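Local coordinates for protein ICChI, a glycosylated chitinase (Ipomoea carnea, PDB 6IDN) that acts as a plant chitinase of glycosyl hydrolase family 18 and also has lysozyme activity, at residues D26-G31 / K70-F75; Q182-P187 / Q223-G228. All blocks are in the same frame, centred on the assembly; numbering follows the deposited sequence.

Interaction 1. Residues D26-G31 / K70-F75; sequences DIINIG and KGIKVF
Ile28 is gripped on both of its backbone polar atoms by the strand beginning at Lys73: its N gives a hydrogen bond to Lys73 O at 2.9 Å, and its O takes one from Phe75 N at 2.8 Å. Lys73 N to Asp26 O at the start of the strands and Ile30 N to Phe75 O further along, the latter nearly straight at 174°, complete the pattern of two neighbouring parallel strands of the TIM barrel. CA-H groups of Ile27, Ile72 and Val74 add weaker contacts to carbonyl oxygens opposite.

The apolar contacts divide by face. Inside the barrel, Ile27 CG2 stands anti to its backbone N, lying over one face of the Phe75 ring in a CH-pi contact, 4.1 Å from the ring centroid. Asn29 lies beside the same ring, pointing the same way, its amide plane 28° from the ring plane and OD1 3.3 Å from Phe75 CD2. Trp180 of strand 178-182 touches both Asn29 and Phe75. An alanine in place of Phe75 would probably open a gap beside Ile27 CG2 and leave the Asn29 amide freer to turn. On the outer face, Ile28 CG1 meets Ile72 CG2 at 3.7 Å, and Ile30 CD1 meets Val74 CG1 at 3.6 Å; helix 16-21 packs against Ile28 and Ile72.

Water handles the polar end where the strands begin. One molecule joins Asp26 OD1 to Gly71 O; a second lies 2.7 Å from Asp26 O and accepts a bond from Lys73 NZ. Asp26 OD2 turns elsewhere, to Ile3 N and a salt bridge with Lys269.

Backbone bonds therefore set the register, with mostly apolar contacts on the two faces, while Asn29 OD1, buried against the ring without a hydrogen-bonding partner in the model, is probably shielded at some energetic cost.

Interaction 2. Residues Q182-P187 / Q223-G228; sequences QFYNNP and QAAPGG
Asn185 and the Ala225-Gly228 turn make a loop-to-loop contact at the end of the TIM barrel where its strands finish, joining the loops that follow the adjacent parallel strands 178-182 and 213-219. In family 18 enzymes this end of the barrel carries the active site, and Gln182 at the start of the first loop makes a weak hydrogen bond to Asp125.

The main tie is backbone to backbone: Asn185 N donates to Gly228 O at 2.8 Å, almost straight at 172°. Gly228 is itself set by the type I turn, in which its N bonds back to Ala225 O.

Tyr184 holds its CG between the backbone N and the carbonyl carbon (chi1 50°). Its ring approaches Ala225 through CD2, 4.0 Å from Ala225 CB, and Tyr184 CB sits 3.3 Å from Gly228 O. Pro219 touches both Tyr184 and Ala225, tying the pair back to the end of strand 213-219.

The two branches of the Asn185 amide have separate tasks. OD1 meets the turn, taking a weak, bent hydrogen bond from Gly227 N, and it comes so close to Gly227 CA, 3.2 Å, that a CB on that residue would collide with it. The other branch, ND2, lies at the Tyr184 ring edge and donates to a water at 3.1 Å, which in turn donates to Ala224 O at 2.7 Å.

Overall arrangement
Both contacts belong to one TIM barrel, interaction 1 in its sheet and interaction 2 in the loops that follow it, on opposite sides of the chain's centre. Interaction 1 pairs strands 27-36 and 73-80 where they begin; interaction 2 joins loops beyond the finish of strands 178-182 and 213-219. Their centres are 23 Å apart and their nearest atoms about 8 Å apart, without touching. They come in series along the chain, the first closing before the second opens. Strand 178-182 links them: Tyr178 and Trp180 pack against the inner face of interaction 1, and the same strand then runs into 182-187. One contact thus builds the barrel wall, the other the rim at its probable catalytic end.

Interaction 1. Residues D26-G31 / K70-F75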
loop_
_atom_site.group_PDB
_atom_site.type_symbol
_atom_site.label_atom_id
_atom_site.label_comp_id
_atom_site.label_asym_id
_atom_site.label_seq_id
_atom_site.Cartn_x
_atom_site.Cartn_y
_atom_site.Cartn_z
ATOM N N ASP A 26 8.661 -5.021 6.904
ATOM C CA ASP A 26 8.239 -6.340 6.472
ATOM C C ASP A 26 7.539 -6.329 5.127
ATOM O O ASP A 26 7.455 -7.385 4.497
ATOM C CB ASP A 26 7.295 -6.940 7.514
ATOM C CG ASP A 26 7.908 -6.962 8.886
ATOM O OD1 ASP A 26 8.663 -7.931 9.185
ATOM O OD2 ASP A 26 7.689 -5.998 9.655
ATOM N N ILE A 27 7.031 -5.169 4.700
ATOM C CA ILE A 27 6.313 -4.986 3.435
ATOM C C ILE A 27 6.734 -3.653 2.832
ATOM O O ILE A 27 6.804 -2.644 3.539
ATOM C CB ILE A 27 4.783 -5.001 3.637
ATOM C CG1 ILE A 27 4.365 -6.321 4.284
ATOM C CG2 ILE A 27 4.082 -4.818 2.320
ATOM C CD1 ILE A 27 2.955 -6.319 4.808
ATOM N N ILE A 28 7.022 -3.647 1.531
ATOM C CA ILE A 28 7.327 -2.419 0.799
ATOM C C ILE A 28 6.251 -2.231 -0.251
ATOM O O ILE A 28 6.064 -3.101 -1.107
ATOM C CB ILE A 28 8.701 -2.459 0.106
ATOM C CG1 ILE A 28 9.785 -3.019 1.026
ATOM C CG2 ILE A 28 9.081 -1.061 -0.423
ATOM C CD1 ILE A 28 10.149 -2.109 2.147
ATOM N N ASN A 29 5.568 -1.090 -0.212
ATOM C CA ASN A 29 4.639 -0.716 -1.278
ATOM C C ASN A 29 5.364 0.216 -2.240
ATOM O O ASN A 29 5.710 1.341 -1.871
ATOM C CB ASN A 29 3.400 -0.023 -0.724
ATOM C CG ASN A 29 2.590 -0.911 0.167
ATOM O OD1 ASN A 29 2.375 -2.082 -0.142
ATOM N ND2 ASN A 29 2.108 -0.350 1.280
ATOM N N ILE A 30 5.561 -0.230 -3.478
ATOM C CA ILE A 30 6.213 0.587 -4.499
ATOM C C ILE A 30 5.126 1.396 -5.205
ATOM O O ILE A 30 4.276 0.835 -5.903
ATOM C CB ILE A 30 7.000 -0.273 -5.500
ATOM C CG1 ILE A 30 8.131 -1.052 -4.810
ATOM C CG2 ILE A 30 7.538 0.593 -6.655
ATOM C CD1 ILE A 30 8.968 -1.911 -5.773
ATOM N N GLY A 31 5.146 2.713 -5.039
ATOM C CA GLY A 31 4.153 3.589 -5.653
ATOM C C GLY A 31 4.837 4.503 -6.654
ATOM O O GLY A 31 5.980 4.911 -6.433
ATOM N N LYS A 70 14.998 -11.738 2.088
ATOM C CA LYS A 70 14.975 -11.442 3.513
ATOM C C LYS A 70 13.593 -11.618 4.131
ATOM O O LYS A 70 13.388 -11.216 5.281
ATOM C CB LYS A 70 15.478 -10.017 3.763
ATOM C CG LYS A 70 16.904 -9.795 3.286
ATOM C CD LYS A 70 17.222 -8.316 3.123
ATOM C CE LYS A 70 17.215 -7.565 4.449
ATOM N NZ LYS A 70 18.143 -8.136 5.466
ATOM N N GLY A 71 12.648 -12.204 3.399
ATOM C CA GLY A 71 11.295 -12.368 3.888
ATOM C C GLY A 71 10.423 -11.142 3.780
ATOM O O GLY A 71 9.348 -11.112 4.387
ATOM N N ILE A 72 10.846 -10.133 3.039
ATOM C CA ILE A 72 10.068 -8.912 2.867
ATOM C C ILE A 72 9.169 -9.076 1.649
ATOM O O ILE A 72 9.623 -9.505 0.584
ATOM C CB ILE A 72 11.001 -7.697 2.717
ATOM C CG1 ILE A 72 11.864 -7.541 3.977
ATOM C CG2 ILE A 72 10.197 -6.442 2.406
ATOM C CD1 ILE A 72 13.045 -6.607 3.816
ATOM N N LYS A 73 7.883 -8.747 1.798
ATOM C CA LYS A 73 6.973 -8.746 0.660
ATOM C C LYS A 73 7.038 -7.399 -0.041
ATOM O O LYS A 73 7.225 -6.358 0.601
ATOM C CB LYS A 73 5.527 -9.021 1.087
ATOM C CG LYS A 73 5.350 -10.341 1.821
ATOM C CD LYS A 73 3.904 -10.548 2.214
ATOM C CE LYS A 73 3.677 -11.918 2.863
ATOM N NZ LYS A 73 4.333 -12.104 4.185
ATOM N N VAL A 74 6.889 -7.424 -1.359
ATOM C CA VAL A 74 6.997 -6.223 -2.179
ATOM C C VAL A 74 5.744 -6.129 -3.037
ATOM O O VAL A 74 5.468 -7.036 -3.830
ATOM C CB VAL A 74 8.265 -6.236 -3.054
ATOM C CG1 VAL A 74 8.428 -4.910 -3.774
ATOM C CG2 VAL A 74 9.501 -6.536 -2.208
ATOM N N PHE A 75 4.969 -5.051 -2.860
ATOM C CA PHE A 75 3.751 -4.833 -3.627
ATOM C C PHE A 75 3.923 -3.665 -4.592
ATOM O O PHE A 75 4.681 -2.729 -4.322
ATOM C CB PHE A 75 2.553 -4.531 -2.702
ATOM C CG PHE A 75 2.258 -5.602 -1.678
ATOM C CD1 PHE A 75 2.671 -6.926 -1.858
ATOM C CD2 PHE A 75 1.559 -5.279 -0.530
ATOM C CE1 PHE A 75 2.380 -7.898 -0.889
ATOM C CE2 PHE A 75 1.263 -6.234 0.439
ATOM C CZ PHE A 75 1.688 -7.550 0.261
HETATM O O HOH W 1 8.719 -10.000 7.088
HETATM O O HOH W 2 6.332 -9.724 5.239
#

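Interaction 2. Residues Q182-P187 / Q223-G228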
loop_
_atom_site.group_PDB
_atom_site.type_symbol
_atom_site.label_atom_id
_atom_site.label_comp_id
_atom_site.label_asym_id
_atom_site.label_seq_id
_atom_site.Cartn_x
_atom_site.Cartn_y
_atom_site.Cartn_z
ATOM N N GLN A 182 -5.574 4.918 6.630
ATOM C CA GLN A 182 -4.750 6.121 6.723
ATOM C C GLN A 182 -5.356 7.076 7.739
ATOM O O GLN A 182 -6.316 7.784 7.446
ATOM C CB GLN A 182 -4.605 6.795 5.357
ATOM C CG GLN A 182 -3.824 5.990 4.304
ATOM C CD GLN A 182 -4.044 6.501 2.880
ATOM O OE1 GLN A 182 -5.013 7.186 2.610
ATOM N NE2 GLN A 182 -3.154 6.140 1.972
ATOM N N PHE A 183 -4.757 7.113 8.923
ATOM C CA PHE A 183 -5.182 8.031 9.981
ATOM C C PHE A 183 -4.328 9.297 9.894
ATOM O O PHE A 183 -3.519 9.614 10.764
ATOM C CB PHE A 183 -5.077 7.348 11.345
ATOM C CG PHE A 183 -6.201 6.403 11.623
ATOM C CD1 PHE A 183 -7.373 6.876 12.161
ATOM C CD2 PHE A 183 -6.110 5.064 11.277
ATOM C CE1 PHE A 183 -8.441 6.010 12.409
ATOM C CE2 PHE A 183 -7.175 4.202 11.519
ATOM C CZ PHE A 183 -8.337 4.683 12.079
ATOM N N TYR A 184 -4.519 10.013 8.787
ATOM C CA TYR A 184 -3.835 11.281 8.568
ATOM C C TYR A 184 -4.544 12.018 7.453
ATOM O O TYR A 184 -5.258 11.422 6.642
ATOM C CB TYR A 184 -2.335 11.129 8.244
ATOM C CG TYR A 184 -1.930 10.145 7.146
ATOM C CD1 TYR A 184 -1.740 8.793 7.433
ATOM C CD2 TYR A 184 -1.701 10.574 5.842
ATOM C CE1 TYR A 184 -1.342 7.889 6.455
ATOM C CE2 TYR A 184 -1.309 9.677 4.854
ATOM C CZ TYR A 184 -1.140 8.333 5.162
ATOM O OH TYR A 184 -0.745 7.430 4.188
ATOM N N ASN A 185 -4.345 13.330 7.452
ATOM C CA ASN A 185 -4.999 14.251 6.522
ATOM C C ASN A 185 -6.519 14.199 6.627
ATOM O O ASN A 185 -7.217 14.556 5.671
ATOM C CB ASN A 185 -4.559 13.996 5.074
ATOM C CG ASN A 185 -3.088 14.286 4.863
ATOM O OD1 ASN A 185 -2.510 15.097 5.575
ATOM N ND2 ASN A 185 -2.479 13.627 3.874
ATOM N N ASN A 186 -7.059 13.772 7.769
ATOM C CA ASN A 186 -8.496 13.879 8.022
ATOM C C ASN A 186 -8.718 14.123 9.502
ATOM O O ASN A 186 -8.827 13.178 10.293
ATOM C CB ASN A 186 -9.269 12.642 7.570
ATOM C CG ASN A 186 -10.768 12.882 7.577
ATOM O OD1 ASN A 186 -11.244 13.812 8.228
ATOM N ND2 ASN A 186 -11.516 12.046 6.863
ATOM N N PRO A 187 -8.825 15.389 9.912
ATOM C CA PRO A 187 -9.008 15.699 11.342
ATOM C C PRO A 187 -10.292 15.145 11.947
ATOM O O PRO A 187 -10.455 15.212 13.168
ATOM C CB PRO A 187 -9.005 17.233 11.368
ATOM C CG PRO A 187 -8.224 17.625 10.137
ATOM C CD PRO A 187 -8.598 16.601 9.107
ATOM N N GLN A 223 6.098 16.404 8.343
ATOM C CA GLN A 223 6.211 16.838 6.955
ATOM C C GLN A 223 5.561 15.860 5.979
ATOM O O GLN A 223 5.217 16.258 4.858
ATOM C CB GLN A 223 7.684 17.027 6.587
ATOM C CG GLN A 223 8.388 18.189 7.293
ATOM C CD GLN A 223 8.745 17.900 8.751
ATOM O OE1 GLN A 223 8.652 16.764 9.223
ATOM N NE2 GLN A 223 9.161 18.941 9.467
ATOM N N ALA A 224 5.409 14.592 6.366
ATOM C CA ALA A 224 4.781 13.613 5.484
ATOM C C ALA A 224 3.281 13.828 5.343
ATOM O O ALA A 224 2.685 13.319 4.392
ATOM C CB ALA A 224 5.045 12.199 5.994
ATOM N N ALA A 225 2.648 14.532 6.274
ATOM C CA ALA A 225 1.204 14.770 6.224
ATOM C C ALA A 225 0.945 16.158 6.775
ATOM O O ALA A 225 0.592 16.329 7.953
ATOM C CB ALA A 225 0.429 13.705 7.006
ATOM N N PRO A 226 1.112 17.185 5.943
ATOM C CA PRO A 226 0.830 18.552 6.402
ATOM C C PRO A 226 -0.590 18.738 6.901
ATOM O O PRO A 226 -0.828 19.628 7.727
ATOM C CB PRO A 226 1.102 19.403 5.155
ATOM C CG PRO A 226 2.068 18.585 4.343
ATOM C CD PRO A 226 1.688 17.153 4.582
ATOM N N GLY A 227 -1.536 17.923 6.442
ATOM C CA GLY A 227 -2.902 17.994 6.911
ATOM C C GLY A 227 -3.164 17.375 8.267
ATOM O O GLY A 227 -4.307 17.378 8.735
ATOM N N GLY A 228 -2.141 16.853 8.922
ATOM C CA GLY A 228 -2.248 16.396 10.293
ATOM C C GLY A 228 -2.267 14.882 10.387
ATOM O O GLY A 228 -2.469 14.160 9.410
HETATM O O HOH W 3 0.391 13.227 2.883
#